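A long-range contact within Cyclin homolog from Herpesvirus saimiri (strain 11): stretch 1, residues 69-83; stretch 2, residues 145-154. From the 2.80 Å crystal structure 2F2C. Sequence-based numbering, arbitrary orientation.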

ATOM      1  N   ASP A  69      -5.461 -11.244  -7.688  1.00 68.44           N
ATOM      2  CA  ASP A  69      -4.036 -11.021  -7.546  1.00 68.42           C
ATOM      3  C   ASP A  69      -3.446 -11.969  -6.555  1.00 67.93           C
ATOM      4  O   ASP A  69      -4.062 -12.280  -5.551  1.00 67.73           O
ATOM      5  CB  ASP A  69      -3.779  -9.585  -7.125  1.00 68.62           C
ATOM      6  CG  ASP A  69      -3.678  -8.652  -8.317  1.00 71.32           C
ATOM      7  OD1 ASP A  69      -4.393  -7.615  -8.357  1.00 74.69           O
ATOM      8  OD2 ASP A  69      -2.914  -8.886  -9.285  1.00 73.81           O
ATOM      9  N   LYS A  70      -2.234 -12.414  -6.846  1.00 68.27           N
ATOM     10  CA  LYS A  70      -1.559 -13.444  -6.069  1.00 68.49           C
ATOM     11  C   LYS A  70      -1.470 -13.143  -4.591  1.00 69.24           C
ATOM     12  O   LYS A  70      -1.199 -14.041  -3.799  1.00 70.56           O
ATOM     13  CB  LYS A  70      -0.143 -13.673  -6.583  1.00 68.19           C
ATOM     14  CG  LYS A  70      -0.040 -14.457  -7.869  1.00 67.96           C
ATOM     15  CD  LYS A  70      -0.534 -15.889  -7.707  1.00 69.10           C
ATOM     16  CE  LYS A  70      -0.160 -16.736  -8.893  1.00 67.48           C
ATOM     17  NZ  LYS A  70      -0.342 -15.874 -10.084  1.00 69.64           N
ATOM     18  N   SER A  71      -1.714 -11.911  -4.180  1.00 69.37           N
ATOM     19  CA  SER A  71      -1.483 -11.616  -2.783  1.00 69.67           C
ATOM     20  C   SER A  71      -2.757 -11.552  -1.897  1.00 69.89           C
ATOM     21  O   SER A  71      -2.668 -11.482  -0.659  1.00 70.14           O
ATOM     22  CB  SER A  71      -0.608 -10.383  -2.653  1.00 68.73           C
ATOM     23  OG  SER A  71      -1.437  -9.371  -2.231  1.00 70.48           O
ATOM     24  N   VAL A  72      -3.931 -11.625  -2.517  1.00 69.87           N
ATOM     25  CA  VAL A  72      -5.196 -11.713  -1.771  1.00 69.66           C
ATOM     26  C   VAL A  72      -5.287 -12.922  -0.829  1.00 69.97           C
ATOM     27  O   VAL A  72      -5.743 -12.818   0.323  1.00 70.23           O
ATOM     28  CB  VAL A  72      -6.381 -11.783  -2.732  1.00 69.50           C
ATOM     29  CG1 VAL A  72      -7.696 -11.869  -1.952  1.00 68.37           C
ATOM     30  CG2 VAL A  72      -6.361 -10.576  -3.661  1.00 69.23           C
ATOM     31  N   PHE A  73      -4.871 -14.081  -1.317  1.00 69.81           N
ATOM     32  CA  PHE A  73      -5.040 -15.277  -0.524  1.00 70.01           C
ATOM     33  C   PHE A  73      -4.157 -15.287   0.727  1.00 70.46           C
ATOM     34  O   PHE A  73      -4.679 -15.493   1.823  1.00 71.07           O
ATOM     35  CB  PHE A  73      -4.886 -16.558  -1.350  1.00 69.84           C
ATOM     36  CG  PHE A  73      -5.088 -17.801  -0.556  1.00 70.08           C
ATOM     37  CD1 PHE A  73      -6.315 -18.066   0.040  1.00 70.17           C
ATOM     38  CD2 PHE A  73      -4.047 -18.697  -0.372  1.00 70.12           C
ATOM     39  CE1 PHE A  73      -6.509 -19.222   0.783  1.00 70.29           C
ATOM     40  CE2 PHE A  73      -4.240 -19.853   0.364  1.00 69.19           C
ATOM     41  CZ  PHE A  73      -5.464 -20.114   0.945  1.00 69.58           C
ATOM     42  N   PRO A  74      -2.844 -15.094   0.598  1.00 70.54           N
ATOM     43  CA  PRO A  74      -2.006 -15.015   1.778  1.00 70.47           C
ATOM     44  C   PRO A  74      -2.585 -14.061   2.828  1.00 70.68           C
ATOM     45  O   PRO A  74      -2.666 -14.426   4.019  1.00 70.45           O
ATOM     46  CB  PRO A  74      -0.682 -14.507   1.217  1.00 70.16           C
ATOM     47  CG  PRO A  74      -0.622 -15.145  -0.090  1.00 70.61           C
ATOM     48  CD  PRO A  74      -2.032 -14.990  -0.636  1.00 70.70           C
ATOM     49  N   LEU A  75      -3.024 -12.881   2.387  1.00 70.55           N
ATOM     50  CA  LEU A  75      -3.502 -11.858   3.316  1.00 70.44           C
ATOM     51  C   LEU A  75      -4.786 -12.305   3.967  1.00 70.54           C
ATOM     52  O   LEU A  75      -4.967 -12.149   5.173  1.00 71.10           O
ATOM     53  CB  LEU A  75      -3.688 -10.526   2.608  1.00 70.23           C
ATOM     54  CG  LEU A  75      -3.786  -9.197   3.353  1.00 70.16           C
ATOM     55  CD1 LEU A  75      -5.216  -8.842   3.560  1.00 70.80           C
ATOM     56  CD2 LEU A  75      -3.042  -9.192   4.675  1.00 71.09           C
ATOM     57  N   SER A  76      -5.661 -12.900   3.173  1.00 70.36           N
ATOM     58  CA  SER A  76      -6.921 -13.393   3.692  1.00 70.30           C
ATOM     59  C   SER A  76      -6.718 -14.541   4.697  1.00 69.68           C
ATOM     60  O   SER A  76      -7.565 -14.749   5.555  1.00 69.82           O
ATOM     61  CB  SER A  76      -7.808 -13.841   2.537  1.00 70.40           C
ATOM     62  OG  SER A  76      -7.503 -15.199   2.222  1.00 73.52           O
ATOM     63  N   VAL A  77      -5.615 -15.289   4.571  1.00 69.11           N
ATOM     64  CA  VAL A  77      -5.222 -16.301   5.559  1.00 68.92           C
ATOM     65  C   VAL A  77      -4.731 -15.637   6.853  1.00 69.30           C
ATOM     66  O   VAL A  77      -5.085 -16.034   7.968  1.00 69.15           O
ATOM     67  CB  VAL A  77      -4.113 -17.210   5.008  1.00 68.60           C
ATOM     68  CG1 VAL A  77      -3.566 -18.111   6.080  1.00 68.13           C
ATOM     69  CG2 VAL A  77      -4.636 -18.071   3.878  1.00 70.56           C
ATOM     70  N   SER A  78      -3.904 -14.613   6.686  1.00 69.90           N
ATOM     71  CA  SER A  78      -3.378 -13.863   7.784  1.00 69.65           C
ATOM     72  C   SER A  78      -4.513 -13.295   8.597  1.00 69.56           C
ATOM     73  O   SER A  78      -4.553 -13.496   9.817  1.00 69.99           O
ATOM     74  CB  SER A  78      -2.519 -12.741   7.264  1.00 69.80           C
ATOM     75  OG  SER A  78      -1.956 -12.044   8.357  1.00 72.44           O
ATOM     76  N   ILE A  79      -5.447 -12.613   7.927  1.00 69.16           N
ATOM     77  CA  ILE A  79      -6.596 -12.003   8.613  1.00 68.66           C
ATOM     78  C   ILE A  79      -7.360 -13.047   9.404  1.00 68.80           C
ATOM     79  O   ILE A  79      -7.737 -12.798  10.547  1.00 68.18           O
ATOM     80  CB  ILE A  79      -7.547 -11.289   7.631  1.00 68.58           C
ATOM     81  CG1 ILE A  79      -6.941  -9.981   7.120  1.00 67.41           C
ATOM     82  CG2 ILE A  79      -8.881 -10.978   8.291  1.00 68.24           C
ATOM     83  CD1 ILE A  79      -7.743  -9.380   6.001  1.00 65.51           C
ATOM     84  N   LEU A  80      -7.558 -14.216   8.791  1.00 69.53           N
ATOM     85  CA  LEU A  80      -8.320 -15.313   9.401  1.00 69.98           C
ATOM     86  C   LEU A  80      -7.680 -15.751  10.706  1.00 70.20           C
ATOM     87  O   LEU A  80      -8.345 -15.730  11.742  1.00 70.16           O
ATOM     88  CB  LEU A  80      -8.483 -16.497   8.442  1.00 69.92           C
ATOM     89  CG  LEU A  80      -8.916 -17.847   9.050  1.00 71.19           C
ATOM     90  CD1 LEU A  80     -10.402 -17.856   9.439  1.00 71.91           C
ATOM     91  CD2 LEU A  80      -8.600 -19.039   8.134  1.00 70.17           C
ATOM     92  N   ASP A  81      -6.396 -16.110  10.669  1.00 70.71           N
ATOM     93  CA  ASP A  81      -5.688 -16.538  11.893  1.00 71.38           C
ATOM     94  C   ASP A  81      -5.707 -15.474  12.988  1.00 71.36           C
ATOM     95  O   ASP A  81      -6.177 -15.735  14.098  1.00 71.30           O
ATOM     96  CB  ASP A  81      -4.252 -16.980  11.598  1.00 71.57           C
ATOM     97  CG  ASP A  81      -4.192 -18.209  10.707  1.00 73.46           C
ATOM     98  OD1 ASP A  81      -5.136 -19.038  10.762  1.00 72.75           O
ATOM     99  OD2 ASP A  81      -3.240 -18.419   9.911  1.00 75.97           O
ATOM    100  N   ARG A  82      -5.218 -14.275  12.666  1.00 71.28           N
ATOM    101  CA  ARG A  82      -5.267 -13.147  13.594  1.00 70.99           C
ATOM    102  C   ARG A  82      -6.638 -13.019  14.229  1.00 71.11           C
ATOM    103  O   ARG A  82      -6.743 -12.968  15.449  1.00 71.30           O
ATOM    104  CB  ARG A  82      -4.907 -11.841  12.890  1.00 70.81           C
ATOM    105  CG  ARG A  82      -3.419 -11.570  12.784  1.00 70.77           C
ATOM    106  CD  ARG A  82      -3.089 -10.249  12.111  1.00 71.14           C
ATOM    107  NE  ARG A  82      -3.137 -10.360  10.657  1.00 72.67           N
ATOM    108  CZ  ARG A  82      -3.266  -9.335   9.820  1.00 73.39           C
ATOM    109  NH1 ARG A  82      -3.379  -8.091  10.284  1.00 73.81           N
ATOM    110  NH2 ARG A  82      -3.287  -9.555   8.503  1.00 73.16           N
ATOM    111  N   TYR A  83      -7.681 -12.983  13.398  1.00 71.55           N
ATOM    112  CA  TYR A  83      -9.064 -12.882  13.868  1.00 71.83           C
ATOM    113  C   TYR A  83      -9.429 -14.007  14.818  1.00 72.38           C
ATOM    114  O   TYR A  83     -10.147 -13.792  15.793  1.00 72.57           O
ATOM    115  CB  TYR A  83     -10.063 -12.863  12.704  1.00 71.57           C
ATOM    116  CG  TYR A  83     -11.497 -12.854  13.174  1.00 71.35           C
ATOM    117  CD1 TYR A  83     -12.056 -11.701  13.737  1.00 72.08           C
ATOM    118  CD2 TYR A  83     -12.289 -14.003  13.101  1.00 70.58           C
ATOM    119  CE1 TYR A  83     -13.386 -11.692  14.213  1.00 72.33           C
ATOM    120  CE2 TYR A  83     -13.622 -14.006  13.568  1.00 70.56           C
ATOM    121  CZ  TYR A  83     -14.161 -12.847  14.122  1.00 71.29           C
ATOM    122  OH  TYR A  83     -15.464 -12.820  14.571  1.00 70.40           O
ATOM    123  N   TRP A 145      -8.906  -2.790  13.076  1.00 72.58           N
ATOM    124  CA  TRP A 145      -8.646  -2.365  11.689  1.00 72.14           C
ATOM    125  C   TRP A 145      -7.183  -2.512  11.217  1.00 72.18           C
ATOM    126  O   TRP A 145      -6.822  -2.031  10.136  1.00 72.56           O
ATOM    127  CB  TRP A 145      -9.175  -0.945  11.438  1.00 71.56           C
ATOM    128  CG  TRP A 145     -10.676  -0.811  11.499  1.00 71.12           C
ATOM    129  CD1 TRP A 145     -11.476  -0.976  12.598  1.00 70.63           C
ATOM    130  CD2 TRP A 145     -11.551  -0.449  10.423  1.00 70.66           C
ATOM    131  NE1 TRP A 145     -12.792  -0.750  12.269  1.00 70.46           N
ATOM    132  CE2 TRP A 145     -12.870  -0.424  10.941  1.00 70.29           C
ATOM    133  CE3 TRP A 145     -11.359  -0.142   9.066  1.00 70.36           C
ATOM    134  CZ2 TRP A 145     -13.984  -0.109  10.156  1.00 70.00           C
ATOM    135  CZ3 TRP A 145     -12.469   0.174   8.286  1.00 70.66           C
ATOM    136  CH2 TRP A 145     -13.767   0.188   8.837  1.00 70.39           C
ATOM    137  N   ASP A 146      -6.359  -3.193  12.012  1.00 71.85           N
ATOM    138  CA  ASP A 146      -4.974  -3.492  11.635  1.00 71.56           C
ATOM    139  C   ASP A 146      -4.969  -4.756  10.758  1.00 71.01           C
ATOM    140  O   ASP A 146      -4.643  -5.853  11.231  1.00 70.81           O
ATOM    141  CB  ASP A 146      -4.119  -3.633  12.911  1.00 71.71           C
ATOM    142  CG  ASP A 146      -2.618  -3.885  12.647  1.00 72.43           C
ATOM    143  OD1 ASP A 146      -2.129  -4.016  11.500  1.00 72.21           O
ATOM    144  OD2 ASP A 146      -1.825  -3.976  13.601  1.00 75.03           O
ATOM    145  N   THR A 147      -5.313  -4.578   9.479  1.00 70.38           N
ATOM    146  CA  THR A 147      -5.602  -5.691   8.561  1.00 70.26           C
ATOM    147  C   THR A 147      -4.431  -6.164   7.707  1.00 70.25           C
ATOM    148  O   THR A 147      -4.305  -7.351   7.416  1.00 70.65           O
ATOM    149  CB  THR A 147      -6.734  -5.308   7.623  1.00 70.14           C
ATOM    150  OG1 THR A 147      -6.387  -4.087   6.961  1.00 70.54           O
ATOM    151  CG2 THR A 147      -7.977  -4.951   8.406  1.00 70.04           C
ATOM    152  N   GLU A 148      -3.614  -5.221   7.261  1.00 70.39           N
ATOM    153  CA  GLU A 148      -2.394  -5.489   6.497  1.00 70.24           C
ATOM    154  C   GLU A 148      -1.373  -6.345   7.294  1.00 70.07           C
ATOM    155  O   GLU A 148      -1.533  -6.545   8.515  1.00 69.83           O
ATOM    156  CB  GLU A 148      -1.796  -4.141   6.079  1.00 70.23           C
ATOM    157  CG  GLU A 148      -0.954  -4.139   4.822  1.00 71.73           C
ATOM    158  CD  GLU A 148      -1.604  -4.873   3.648  1.00 73.48           C
ATOM    159  OE1 GLU A 148      -1.417  -6.124   3.520  1.00 71.31           O
ATOM    160  OE2 GLU A 148      -2.273  -4.183   2.835  1.00 73.21           O
ATOM    161  N   ALA A 149      -0.348  -6.853   6.598  1.00 69.86           N
ATOM    162  CA  ALA A 149       0.687  -7.751   7.172  1.00 70.22           C
ATOM    163  C   ALA A 149       1.780  -8.098   6.165  1.00 70.32           C
ATOM    164  O   ALA A 149       1.558  -8.059   4.965  1.00 70.82           O
ATOM    165  CB  ALA A 149       0.065  -9.048   7.693  1.00 69.93           C
ATOM    166  N   VAL A 150       2.964  -8.456   6.635  1.00 70.62           N
ATOM    167  CA  VAL A 150       3.948  -8.970   5.698  1.00 71.09           C
ATOM    168  C   VAL A 150       3.494 -10.362   5.192  1.00 71.50           C
ATOM    169  O   VAL A 150       3.259 -11.266   5.987  1.00 71.55           O
ATOM    170  CB  VAL A 150       5.351  -9.041   6.304  1.00 70.75           C
ATOM    171  CG1 VAL A 150       6.269  -9.821   5.380  1.00 71.25           C
ATOM    172  CG2 VAL A 150       5.899  -7.660   6.513  1.00 69.82           C
ATOM    173  N   LEU A 151       3.352 -10.506   3.876  1.00 71.68           N
ATOM    174  CA  LEU A 151       2.902 -11.759   3.275  1.00 72.07           C
ATOM    175  C   LEU A 151       4.076 -12.506   2.699  1.00 72.38           C
ATOM    176  O   LEU A 151       4.940 -11.892   2.059  1.00 72.59           O
ATOM    177  CB  LEU A 151       1.941 -11.481   2.127  1.00 71.90           C
ATOM    178  CG  LEU A 151       0.745 -10.644   2.505  1.00 71.90           C
ATOM    179  CD1 LEU A 151      -0.149 -10.462   1.291  1.00 70.72           C
ATOM    180  CD2 LEU A 151       0.032 -11.378   3.616  1.00 72.16           C
ATOM    181  N   ALA A 152       4.087 -13.825   2.868  1.00 72.25           N
ATOM    182  CA  ALA A 152       5.157 -14.643   2.308  1.00 72.72           C
ATOM    183  C   ALA A 152       5.439 -14.095   0.922  1.00 73.02           C
ATOM    184  O   ALA A 152       6.571 -14.011   0.459  1.00 73.81           O
ATOM    185  CB  ALA A 152       4.733 -16.090   2.223  1.00 71.94           C
ATOM    186  N   THR A 153       4.383 -13.648   0.286  1.00 72.96           N
ATOM    187  CA  THR A 153       4.438 -13.390  -1.105  1.00 72.87           C
ATOM    188  C   THR A 153       5.109 -12.058  -1.444  1.00 73.05           C
ATOM    189  O   THR A 153       5.528 -11.854  -2.580  1.00 73.34           O
ATOM    190  CB  THR A 153       3.027 -13.562  -1.657  1.00 72.42           C
ATOM    191  OG1 THR A 153       3.130 -14.121  -2.959  1.00 74.13           O
ATOM    192  CG2 THR A 153       2.340 -12.272  -1.846  1.00 71.28           C
ATOM    193  N   ASP A 154       5.244 -11.176  -0.448  1.00 73.08           N
ATOM    194  CA  ASP A 154       5.880  -9.872  -0.638  1.00 73.02           C
ATOM    195  C   ASP A 154       7.397 -10.016  -0.775  1.00 73.00           C
ATOM    196  O   ASP A 154       8.078  -9.088  -1.243  1.00 73.60           O
ATOM    197  CB  ASP A 154       5.633  -8.934   0.550  1.00 73.39           C
ATOM    198  CG  ASP A 154       4.154  -8.596   0.788  1.00 75.04           C
ATOM    199  OD1 ASP A 154       3.447  -8.116  -0.142  1.00 73.62           O
ATOM    200  OD2 ASP A 154       3.642  -8.719   1.939  1.00 77.23           O
TER

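An irregular segment can be held against a helix by two complementary means: apolar side chains that fill the space between them, and a long polar side chain that reaches across to backbone carbonyl groups. The contact between residues 69-83 and 145-154 of this viral cyclin homolog illustrates both.

The first stretch enters through a type I turn from Asp 69 to Val 72 and continues as a helix from Val 72 to Tyr 83. The second runs alongside in the opposite sense, as the register of nearest CA atoms makes plain: CA of Ser 71 lies 6.4 Å from CA of Thr 153, CA of Pro 74 lies 6.1 Å from CA of Leu 151, and CA of Ile 79 lies 6.4 Å from CA of Thr 147. Together the two stretches bury 482 Å².

Apolar packing centres on Leu 151, which loses more area to the contact than any other residue. Its CA-to-CB bond points toward the helix, and its methyls settle against the first turns: CD2 is 4.0 Å from CB of Pro 74, while CD1 is 3.8 Å from CB of Leu 75 and 3.3 Å from the carbonyl O of Ser 71. Leu 75 starts out sideways, but its end comes nearer, bringing CD2 to 4.3 Å from CB of Ala 149 and 3.5 Å from O of Thr 147. Near the start of the helix, CG2 of Thr 153 packs 3.6 Å from CB of Ser 71.

The polar interactions gather at Arg 82. Its NH2 donates a hydrogen bond to O of Thr 147 at 2.7 Å, and NH1 adds a weak one to the same oxygen at 3.1 Å; this carbonyl lies at the edge of the guanidinium, near its plane, where the N-H groups point. NH1 also sits 2.7 Å from O of Asp 146, but the angle is too poor for a hydrogen bond. Over one face of the guanidinium lies CB of Ala 149, 3.5 Å from NH2, where a small methyl can approach the flat group closely.

Bonds within each stretch support these contacts. One helical turn before Arg 82, Ser 78 OG accepts a hydrogen bond from NH2 of Arg 82 at 2.8 Å, helping to position the guanidinium. In the second stretch, the backbone N of Leu 151 donates to OD2 of Asp 154 at 2.7 Å, tying down the backbone that carries the central leucine.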